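Local coordinates for protein pumilio homolog 23 (Arabidopsis thaliana, PDB 5WZJ) that binds RNA sequence-specifically through pumilio repeats, here in complex with an 18S rRNA sequence, and probably regulates translation and mRNA stability, at residues Ser89-Ile94 and Lys133-Asn138; Ile94-Ser99 and Leu140-Asn145; Val103-Leu108 and Ser149-Arg154. One frame throughout, in Å; residues are numbered along the deposited sequence. Where two conformers were deposited one is given.

Overall arrangement
Three neighbouring contacts join the second and third pumilio repeats, and together they run from the outside of the superhelix to the bound RNA. Contact 1 lies farthest out, its nearest atom about 8 Å from the nucleic acid; contact 3 carries the side chains that read bases G10 and C9 of chain B. Centres of contacts 1 and 2, and of contacts 2 and 3, are 10 Å apart, those of contacts 1 and 3 12 Å. A shared apolar core ties them together: the methyl CE of Met142 lies 3.8 Å from CD1 of Ile135, and CE1 of Phe91 is 3.8 Å from CG1 of Val151. Contacts 1 and 2 both use helix 91-95.

Contact 1: Ser89-Ile94 and Lys133-Asn138; sequences SVFPAI and KVIVDN
Ser89 and Pro92 bring the backbone of 89-94 closest to the last turns of helix 121-137, with CA atoms 6.5 Å apart both for Ser89 and Val134 and for Pro92 and Ile135. Val90 occupies the N-cap position of helix 91-95, so Phe91 and Pro92 form its first turn. Pro92 and Val134 meet tip to tip: ring atom CG of the proline is 3.6 Å from CG2 of Val134, and its CD rests against both valine methyls. In the conformer described, CG1 of Val134 lies between the backbone N and the carbonyl carbon (chi1 68°) and CG2 anti to the nitrogen, so that both branches face the proline. Deeper in, the Phe91 ring and the Ile135 side chain cross obliquely, CE1 of the ring lying 4.1 Å from CD1 of the isoleucine. Ile135 goes on to touch Leu152 on helix 146-160, which places the pair in the core between pumilio repeats 2 and 3. With carbon alone meeting carbon between these side chains, the contact depends on shape and burial, and no polar pairing between the segments fixes its direction.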
loop_
_atom_site.group_PDB
_atom_site.type_symbol
_atom_site.label_atom_id
_atom_site.label_comp_id
_atom_site.label_asym_id
_atom_site.label_seq_id
_atom_site.Cartn_x
_atom_site.Cartn_y
_atom_site.Cartn_z
ATOM N N SER A 89 1.865 31.902 15.960
ATOM C CA SER A 89 0.992 32.850 15.279
ATOM C C SER A 89 1.317 32.978 13.796
ATOM O O SER A 89 0.487 33.484 13.031
ATOM C CB SER A 89 1.067 34.216 15.963
ATOM O OG SER A 89 2.358 34.788 15.837
ATOM N N VAL A 90 2.495 32.532 13.362
ATOM C CA VAL A 90 2.845 32.550 11.948
ATOM C C VAL A 90 3.002 31.147 11.393
ATOM O O VAL A 90 3.400 30.987 10.233
ATOM C CB VAL A 90 4.107 33.392 11.685
ATOM C CG1 VAL A 90 3.858 34.846 12.114
ATOM C CG2 VAL A 90 5.307 32.818 12.423
ATOM N N PHE A 91 2.692 30.122 12.188
ATOM C CA PHE A 91 2.850 28.749 11.717
ATOM C C PHE A 91 2.088 28.460 10.424
ATOM O O PHE A 91 2.682 27.834 9.527
ATOM C CB PHE A 91 2.456 27.776 12.834
ATOM C CG PHE A 91 2.731 26.333 12.507
ATOM C CD1 PHE A 91 1.796 25.568 11.827
ATOM C CD2 PHE A 91 3.912 25.739 12.906
ATOM C CE1 PHE A 91 2.050 24.239 11.527
ATOM C CE2 PHE A 91 4.177 24.415 12.617
ATOM C CZ PHE A 91 3.244 23.659 11.934
ATOM N N PRO A 92 0.825 28.883 10.244
ATOM C CA PRO A 92 0.149 28.607 8.959
ATOM C C PRO A 92 0.852 29.221 7.763
ATOM O O PRO A 92 0.946 28.569 6.717
ATOM C CB PRO A 92 -1.256 29.204 9.159
ATOM C CG PRO A 92 -1.463 29.162 10.635
ATOM C CD PRO A 92 -0.104 29.490 11.219
ATOM N N ALA A 93 1.350 30.456 7.885
ATOM C CA ALA A 93 2.111 31.056 6.791
ATOM C C ALA A 93 3.428 30.321 6.555
ATOM O O ALA A 93 3.839 30.122 5.406
ATOM C CB ALA A 93 2.365 32.534 7.084
ATOM N N ILE A 94 4.116 29.916 7.623
ATOM C CA ILE A 94 5.317 29.101 7.444
ATOM C C ILE A 94 4.964 27.804 6.724
ATOM O O ILE A 94 5.594 27.426 5.725
ATOM C CB ILE A 94 6.003 28.827 8.797
ATOM C CG1 ILE A 94 6.671 30.106 9.335
ATOM C CG2 ILE A 94 7.057 27.698 8.633
ATOM C CD1 ILE A 94 7.254 29.951 10.741
ATOM N N LYS A 133 -4.461 25.242 17.421
ATOM C CA LYS A 133 -5.371 26.351 17.669
ATOM C C LYS A 133 -5.297 27.390 16.554
ATOM O O LYS A 133 -6.333 27.878 16.089
ATOM C CB LYS A 133 -5.050 26.966 19.026
ATOM C CG LYS A 133 -6.028 27.996 19.524
ATOM C CD LYS A 133 -5.867 28.119 21.036
ATOM C CE LYS A 133 -6.053 29.548 21.522
ATOM N NZ LYS A 133 -7.422 30.046 21.241
ATOM N N VAL A 134 -4.086 27.734 16.104
ATOM C CA VAL A 134 -3.979 28.699 15.011
ATOM C C VAL A 134 -4.500 28.090 13.720
ATOM O O VAL A 134 -5.103 28.786 12.892
ATOM C CB VAL A 134 -2.530 29.220 14.849
ATOM C CG1 VAL A 134 -1.589 28.124 14.360
ATOM C CG2 VAL A 134 -2.484 30.407 13.888
ATOM N N ILE A 135 -4.319 26.781 13.533
ATOM C CA ILE A 135 -4.801 26.153 12.305
ATOM C C ILE A 135 -6.323 26.133 12.288
ATOM O O ILE A 135 -6.959 26.552 11.312
ATOM C CB ILE A 135 -4.210 24.738 12.146
ATOM C CG1 ILE A 135 -2.710 24.843 11.840
ATOM C CG2 ILE A 135 -4.968 23.968 11.040
ATOM C CD1 ILE A 135 -1.968 23.519 11.870
ATOM N N VAL A 136 -6.925 25.677 13.384
ATOM C CA VAL A 136 -8.381 25.536 13.465
ATOM C C VAL A 136 -9.075 26.885 13.291
ATOM O O VAL A 136 -10.199 26.959 12.783
ATOM C CB VAL A 136 -8.728 24.858 14.807
ATOM C CG1 VAL A 136 -10.144 25.178 15.272
ATOM C CG2 VAL A 136 -8.528 23.353 14.673
ATOM N N ASP A 137 -8.412 27.967 13.686
ATOM C CA ASP A 137 -8.994 29.295 13.523
ATOM C C ASP A 137 -9.250 29.647 12.052
ATOM O O ASP A 137 -10.144 30.452 11.758
ATOM C CB ASP A 137 -8.070 30.330 14.159
ATOM C CG ASP A 137 -8.575 31.752 13.958
ATOM O OD1 ASP A 137 -9.604 32.096 14.586
ATOM O OD2 ASP A 137 -7.956 32.511 13.164
ATOM N N ASN A 138 -8.474 29.069 11.111
ATOM C CA ASN A 138 -8.605 29.382 9.683
ATOM C C ASN A 138 -7.946 28.295 8.833
ATOM O O ASN A 138 -6.824 28.503 8.347
ATOM C CB ASN A 138 -7.958 30.738 9.358
ATOM C CG ASN A 138 -8.187 31.158 7.908
ATOM O OD1 ASN A 138 -9.321 31.129 7.416
ATOM N ND2 ASN A 138 -7.112 31.520 7.209
#

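Contact 2: Ile94-Ser99 and Leu140-Asn145; sequences IAMDRS and LDMMCN. With nucleotides of chain B.
Met96 reaches across and lies against Asp141 and Met142 of helix 140-144 and against Asn145 just after it. Met96 CG is anti to the carbonyl carbon (chi1 -68°), and the chain bends at chi3 (67°), which turns the methyl CE toward the backbone of Asp141, 3.8 Å from that residue's O. One atom back, SD lies against Met142, 3.8 Å from its CB. Met142 has another shape: its CG is anti to the backbone N and the chain runs extended to its end. This carries CE away from the sulfur of Met96 to 3.6 Å from CB of Ala95, a buried contact that Val151 flanks on the Ala95 side and Leu152 on the Met142 side.

The two segments occupy equivalent places in pumilio repeats 2 and 3, each running from the end of a short helix into the turn before the long RNA-facing helix. Both turns are closed by an acidic or amide side chain. Asp97 OD2 accepts from Ser99 N at 2.8 Å, the donor standing above the carboxylate plane, and also from Gly100 N. Asn145, at the N-cap of helix 146-160, uses OD1 to accept from Gly148 N and, weakly, from Tyr147 N.

The same Asn145 amide lies across the base of the Met96 side chain, with OD1 3.4 Å from Met96 CA and 3.6 Å from Met96 CB. The cap is thereby packed against the preceding repeat while its oxygen stays engaged by the helix start. On the RNA side of the turn, Arg98 places NH2 2.6 Å from O3' of G11 of chain B, and Ser99 OG lies 3.8 Å from that same sugar oxygen.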
loop_
_atom_site.group_PDB
_atom_site.type_symbol
_atom_site.label_atom_id
_atom_site.label_comp_id
_atom_site.label_asym_id
_atom_site.label_seq_id
_atom_site.Cartn_x
_atom_site.Cartn_y
_atom_site.Cartn_z
ATOM N N ILE A 94 4.116 29.916 7.623
ATOM C CA ILE A 94 5.317 29.101 7.444
ATOM C C ILE A 94 4.964 27.804 6.724
ATOM O O ILE A 94 5.594 27.426 5.725
ATOM C CB ILE A 94 6.003 28.827 8.797
ATOM C CG1 ILE A 94 6.671 30.106 9.335
ATOM C CG2 ILE A 94 7.057 27.698 8.633
ATOM C CD1 ILE A 94 7.254 29.951 10.741
ATOM N N ALA A 95 3.925 27.123 7.208
ATOM C CA ALA A 95 3.552 25.815 6.686
ATOM C C ALA A 95 3.097 25.859 5.230
ATOM O O ALA A 95 3.206 24.847 4.529
ATOM C CB ALA A 95 2.452 25.213 7.567
ATOM N N MET A 96 2.603 26.994 4.749
ATOM C CA MET A 96 2.139 27.092 3.369
ATOM C C MET A 96 3.204 27.626 2.429
ATOM O O MET A 96 2.916 27.867 1.253
ATOM C CB MET A 96 0.878 27.959 3.299
ATOM C CG MET A 96 -0.322 27.273 3.973
ATOM S SD MET A 96 -1.687 28.411 4.361
ATOM C CE MET A 96 -2.223 28.856 2.736
ATOM N N ASP A 97 4.430 27.781 2.908
ATOM C CA ASP A 97 5.540 28.278 2.105
ATOM C C ASP A 97 6.341 27.114 1.518
ATOM O O ASP A 97 6.491 26.061 2.146
ATOM C CB ASP A 97 6.443 29.162 2.965
ATOM C CG ASP A 97 7.603 29.737 2.185
ATOM O OD1 ASP A 97 7.391 30.767 1.532
ATOM O OD2 ASP A 97 8.714 29.168 2.244
ATOM N N ARG A 98 6.854 27.307 0.298
ATOM C CA ARG A 98 7.581 26.227 -0.376
ATOM C C ARG A 98 8.820 25.785 0.401
ATOM O O ARG A 98 9.173 24.602 0.363
ATOM C CB ARG A 98 7.971 26.650 -1.795
ATOM C CG ARG A 98 8.880 27.857 -1.827
ATOM C CD ARG A 98 8.908 28.560 -3.188
ATOM N NE ARG A 98 9.726 29.766 -3.099
ATOM C CZ ARG A 98 11.009 29.828 -3.455
ATOM N NH1 ARG A 98 11.686 30.963 -3.318
ATOM N NH2 ARG A 98 11.614 28.760 -3.959
ATOM N N SER A 99 9.509 26.714 1.087
ATOM C CA SER A 99 10.599 26.328 1.984
ATOM C C SER A 99 10.126 26.164 3.422
ATOM O O SER A 99 10.525 25.215 4.106
ATOM C CB SER A 99 11.725 27.368 1.955
ATOM O OG SER A 99 12.340 27.417 0.688
ATOM N N LEU A 140 -8.895 26.347 5.879
ATOM C CA LEU A 140 -9.280 25.825 4.571
ATOM C C LEU A 140 -8.222 26.082 3.496
ATOM O O LEU A 140 -7.994 25.226 2.636
ATOM C CB LEU A 140 -10.637 26.401 4.159
ATOM C CG LEU A 140 -11.834 25.962 5.024
ATOM C CD1 LEU A 140 -13.124 26.593 4.508
ATOM C CD2 LEU A 140 -11.972 24.427 5.055
ATOM N N ASP A 141 -7.585 27.253 3.489
ATOM C CA ASP A 141 -6.536 27.452 2.492
ATOM C C ASP A 141 -5.306 26.583 2.786
ATOM O O ASP A 141 -4.667 26.082 1.852
ATOM C CB ASP A 141 -6.189 28.942 2.394
ATOM C CG ASP A 141 -7.389 29.765 1.966
ATOM O OD1 ASP A 141 -7.799 29.625 0.800
ATOM O OD2 ASP A 141 -7.958 30.503 2.801
ATOM N N MET A 142 -5.000 26.335 4.062
ATOM C CA MET A 142 -3.888 25.437 4.387
ATOM C C MET A 142 -4.167 24.009 3.915
ATOM O O MET A 142 -3.266 23.326 3.408
ATOM C CB MET A 142 -3.628 25.465 5.894
ATOM C CG MET A 142 -2.355 24.736 6.312
ATOM S SD MET A 142 -2.180 24.739 8.110
ATOM C CE MET A 142 -0.718 23.727 8.334
ATOM N N MET A 143 -5.404 23.536 4.086
ATOM C CA MET A 143 -5.763 22.192 3.648
ATOM C C MET A 143 -5.583 22.038 2.151
ATOM O O MET A 143 -5.140 20.990 1.681
ATOM C CB MET A 143 -7.215 21.878 4.015
ATOM C CG MET A 143 -7.474 21.807 5.510
ATOM S SD MET A 143 -9.235 21.648 5.932
ATOM C CE MET A 143 -9.605 20.005 5.339
ATOM N N CYS A 144 -5.930 23.072 1.386
ATOM C CA CYS A 144 -5.866 23.030 -0.068
ATOM C C CYS A 144 -4.503 23.421 -0.618
ATOM O O CYS A 144 -4.302 23.356 -1.833
ATOM C CB CYS A 144 -6.943 23.944 -0.660
ATOM S SG CYS A 144 -8.595 23.362 -0.247
ATOM N N ASN A 145 -3.564 23.798 0.240
ATOM C CA ASN A 145 -2.267 24.300 -0.202
ATOM C C ASN A 145 -1.320 23.123 -0.412
ATOM O O ASN A 145 -1.253 22.225 0.428
ATOM C CB ASN A 145 -1.708 25.265 0.849
ATOM C CG ASN A 145 -0.348 25.806 0.475
ATOM O OD1 ASN A 145 0.688 25.256 0.866
ATOM N ND2 ASN A 145 -0.343 26.882 -0.293
ATOM P P G B 11 8.297 23.100 -5.408
ATOM O OP1 G B 11 7.011 23.811 -5.615
ATOM O OP2 G B 11 9.026 22.518 -6.558
ATOM O "O5'" G B 11 9.208 24.148 -4.650
ATOM C "C5'" G B 11 10.622 24.019 -4.578
ATOM C "C4'" G B 11 11.149 24.901 -3.472
ATOM O "O4'" G B 11 11.079 24.159 -2.223
ATOM C "C3'" G B 11 12.599 25.364 -3.614
ATOM O "O3'" G B 11 12.751 26.645 -2.988
ATOM C "C2'" G B 11 13.345 24.337 -2.785
ATOM O "O2'" G B 11 14.605 24.776 -2.326
ATOM C "C1'" G B 11 12.357 24.116 -1.632
ATOM N N9 G B 11 12.550 22.831 -0.956
ATOM C C8 G B 11 12.405 21.565 -1.497
ATOM N N7 G B 11 12.725 20.611 -0.652
ATOM C C5 G B 11 13.110 21.285 0.506
ATOM C C6 G B 11 13.562 20.791 1.756
ATOM O O6 G B 11 13.718 19.616 2.097
ATOM N N1 G B 11 13.864 21.827 2.646
ATOM C C2 G B 11 13.726 23.173 2.373
ATOM N N2 G B 11 14.050 24.032 3.360
ATOM N N3 G B 11 13.300 23.648 1.213
ATOM C C4 G B 11 13.019 22.659 0.331
#

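Contact 3: Val103-Leu108 and Ser149-Arg154; sequences VAESAL and SHVLRR. With nucleotides of chain B.
Glu105 stretches from helix 100-112 over helix 146-160 and joins Arg154 to the RNA. Its CB lies beside the NE and CD of Arg154, and CG, set anti to the carbonyl carbon (chi1 -73°), rests 3.9 Å from CG2 of Val151. The carboxylate then divides its work. OE2 takes a nearly straight bond from Arg154 NE on its anti lone pair (2.8 Å), with a weak second one from NH2; the carboxylate and guanidinium planes are nearly coplanar. NH1 of Arg154 forms a salt bridge with Asp165 OD1. OE1 of Glu105 accepts from both N1 and N2 of G10 of chain B, at 2.7 Å from N1, and so reads the guanine edge. An alanine here would probably leave Arg154 NE and the guanine N1 and N2 without their acceptor, the arginine being left to Asp165.

His150 lies against the same base, its ring having G10 over one face and Arg153 NH2 3.3 Å above the other. Arg153 donates from NH1 to N3 of C9 of chain B (2.9 Å) and from NH2 to its O2, while its NE bonds back to Ser149 O. This pattern is characteristic of pumilio repeats, whose long helices present base-reading side chains along one face of the superhelix.

The two helices run almost parallel, 7° apart, with axes 9.5 Å from each other. Farther from the RNA, Ala104 and Leu108 pack on Val151, which also touches Met142 of helix 140-144; Val103 leans on helix 64-74 and Arg153 on helix 227-239.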
loop_
_atom_site.group_PDB
_atom_site.type_symbol
_atom_site.label_atom_id
_atom_site.label_comp_id
_atom_site.label_asym_id
_atom_site.label_seq_id
_atom_site.Cartn_x
_atom_site.Cartn_y
_atom_site.Cartn_z
ATOM N N VAL A 103 10.534 23.385 7.161
ATOM C CA VAL A 103 10.853 23.794 8.527
ATOM C C VAL A 103 9.751 23.345 9.483
ATOM O O VAL A 103 10.019 22.802 10.563
ATOM C CB VAL A 103 11.055 25.322 8.590
ATOM C CG1 VAL A 103 11.139 25.785 10.042
ATOM C CG2 VAL A 103 12.307 25.756 7.785
ATOM N N ALA A 104 8.492 23.596 9.114
ATOM C CA ALA A 104 7.378 23.155 9.951
ATOM C C ALA A 104 7.398 21.637 10.144
ATOM O O ALA A 104 7.188 21.138 11.255
ATOM C CB ALA A 104 6.052 23.606 9.328
ATOM N N GLU A 105 7.667 20.884 9.079
ATOM C CA GLU A 105 7.691 19.430 9.222
ATOM C C GLU A 105 8.894 18.959 10.032
ATOM O O GLU A 105 8.803 17.943 10.736
ATOM C CB GLU A 105 7.684 18.761 7.848
ATOM C CG GLU A 105 6.343 18.836 7.112
ATOM C CD GLU A 105 6.312 17.912 5.893
ATOM O OE1 GLU A 105 6.387 18.414 4.756
ATOM O OE2 GLU A 105 6.226 16.680 6.072
ATOM N N SER A 106 10.030 19.667 9.942
ATOM C CA SER A 106 11.167 19.332 10.796
ATOM C C SER A 106 10.823 19.551 12.262
ATOM O O SER A 106 11.250 18.778 13.126
ATOM C CB SER A 106 12.405 20.155 10.403
ATOM O OG SER A 106 13.006 19.630 9.219
ATOM N N ALA A 107 10.036 20.588 12.564
ATOM C CA ALA A 107 9.601 20.784 13.946
ATOM C C ALA A 107 8.746 19.616 14.412
ATOM O O ALA A 107 8.900 19.139 15.542
ATOM C CB ALA A 107 8.834 22.098 14.097
ATOM N N LEU A 108 7.856 19.127 13.538
ATOM C CA LEU A 108 6.998 17.998 13.889
ATOM C C LEU A 108 7.800 16.708 14.048
ATOM O O LEU A 108 7.585 15.953 15.003
ATOM C CB LEU A 108 5.901 17.831 12.832
ATOM C CG LEU A 108 4.956 19.038 12.711
ATOM C CD1 LEU A 108 3.910 18.831 11.592
ATOM C CD2 LEU A 108 4.264 19.283 14.042
ATOM N N SER A 149 -0.753 21.094 2.984
ATOM C CA SER A 149 -1.384 19.779 3.079
ATOM C C SER A 149 -0.414 18.725 3.604
ATOM O O SER A 149 -0.828 17.803 4.314
ATOM C CB SER A 149 -1.941 19.376 1.707
ATOM O OG SER A 149 -2.292 17.998 1.646
ATOM N N HIS A 150 0.878 18.847 3.273
ATOM C CA HIS A 150 1.879 17.918 3.804
ATOM C C HIS A 150 2.070 18.129 5.294
ATOM O O HIS A 150 2.151 17.164 6.066
ATOM C CB HIS A 150 3.225 18.098 3.085
ATOM C CG HIS A 150 3.210 17.659 1.657
ATOM N ND1 HIS A 150 3.299 16.333 1.283
ATOM C CD2 HIS A 150 3.104 18.368 0.509
ATOM C CE1 HIS A 150 3.250 16.245 -0.033
ATOM N NE2 HIS A 150 3.126 17.466 -0.525
ATOM N N VAL A 151 2.187 19.396 5.706
ATOM C CA VAL A 151 2.339 19.729 7.117
ATOM C C VAL A 151 1.167 19.179 7.928
ATOM O O VAL A 151 1.352 18.617 9.015
ATOM C CB VAL A 151 2.489 21.255 7.276
ATOM C CG1 VAL A 151 2.536 21.652 8.747
ATOM C CG2 VAL A 151 3.759 21.755 6.535
ATOM N N LEU A 152 -0.054 19.317 7.405
ATOM C CA LEU A 152 -1.248 18.872 8.130
ATOM C C LEU A 152 -1.289 17.353 8.265
ATOM O O LEU A 152 -1.611 16.831 9.340
ATOM C CB LEU A 152 -2.516 19.361 7.420
ATOM C CG LEU A 152 -2.951 20.815 7.650
ATOM C CD1 LEU A 152 -4.143 21.177 6.762
ATOM C CD2 LEU A 152 -3.298 21.028 9.124
ATOM N N ARG A 153 -0.959 16.634 7.192
ATOM C CA ARG A 153 -0.849 15.177 7.259
ATOM C C ARG A 153 0.126 14.741 8.348
ATOM O O ARG A 153 -0.189 13.867 9.165
ATOM C CB ARG A 153 -0.424 14.627 5.892
ATOM C CG ARG A 153 -1.600 14.580 4.898
ATOM C CD ARG A 153 -1.169 14.121 3.508
ATOM N NE ARG A 153 -0.830 15.248 2.646
ATOM C CZ ARG A 153 -0.322 15.106 1.425
ATOM N NH1 ARG A 153 -0.079 13.888 0.948
ATOM N NH2 ARG A 153 -0.052 16.171 0.690
ATOM N N ARG A 154 1.326 15.328 8.366
ATOM C CA ARG A 154 2.296 14.974 9.401
ATOM C C ARG A 154 1.762 15.320 10.785
ATOM O O ARG A 154 1.861 14.510 11.717
ATOM C CB ARG A 154 3.641 15.666 9.148
ATOM C CG ARG A 154 4.727 15.283 10.180
ATOM C CD ARG A 154 6.132 15.764 9.759
ATOM N NE ARG A 154 6.525 15.264 8.446
ATOM C CZ ARG A 154 6.997 14.039 8.226
ATOM N NH1 ARG A 154 7.129 13.188 9.231
ATOM N NH2 ARG A 154 7.316 13.655 7.000
ATOM P P G B 10 5.383 17.267 -6.627
ATOM O OP1 G B 10 5.582 17.720 -8.015
ATOM O OP2 G B 10 6.011 16.034 -6.113
ATOM O "O5'" G B 10 5.866 18.420 -5.636
ATOM C "C5'" G B 10 5.335 19.737 -5.696
ATOM C "C4'" G B 10 5.997 20.627 -4.669
ATOM O "O4'" G B 10 5.660 20.124 -3.344
ATOM C "C3'" G B 10 7.530 20.663 -4.734
ATOM O "O3'" G B 10 8.021 21.942 -4.325
ATOM C "C2'" G B 10 7.929 19.642 -3.684
ATOM O "O2'" G B 10 9.219 19.822 -3.140
ATOM C "C1'" G B 10 6.844 19.854 -2.628
ATOM N N9 G B 10 6.682 18.677 -1.777
ATOM C C8 G B 10 6.672 17.363 -2.214
ATOM N N7 G B 10 6.607 16.518 -1.226
ATOM C C5 G B 10 6.593 17.310 -0.081
ATOM C C6 G B 10 6.516 16.943 1.285
ATOM O O6 G B 10 6.454 15.810 1.758
ATOM N N1 G B 10 6.520 18.050 2.125
ATOM C C2 G B 10 6.577 19.357 1.708
ATOM N N2 G B 10 6.559 20.300 2.670
ATOM N N3 G B 10 6.646 19.707 0.434
ATOM C C4 G B 10 6.654 18.647 -0.399
ATOM P P C B 9 1.765 13.272 -9.378
ATOM O OP1 C B 9 2.459 13.939 -10.508
ATOM O OP2 C B 9 2.221 11.932 -8.925
ATOM O "O5'" C B 9 1.849 14.208 -8.083
ATOM C "C5'" C B 9 1.451 15.576 -8.101
ATOM C "C4'" C B 9 1.666 16.191 -6.738
ATOM O "O4'" C B 9 0.789 15.565 -5.782
ATOM C "C3'" C B 9 3.081 16.040 -6.175
ATOM O "O3'" C B 9 3.796 17.241 -6.398
ATOM C "C2'" C B 9 2.902 15.741 -4.677
ATOM O "O2'" C B 9 3.310 16.843 -3.874
ATOM C "C1'" C B 9 1.387 15.524 -4.519
ATOM N N1 C B 9 1.043 14.247 -3.860
ATOM C C2 C B 9 0.864 14.313 -2.486
ATOM O O2 C B 9 1.006 15.432 -1.953
ATOM N N3 C B 9 0.541 13.184 -1.803
ATOM C C4 C B 9 0.414 12.028 -2.454
ATOM N N4 C B 9 0.105 10.934 -1.751
ATOM C C5 C B 9 0.596 11.942 -3.875
ATOM C C6 C B 9 0.909 13.065 -4.538
#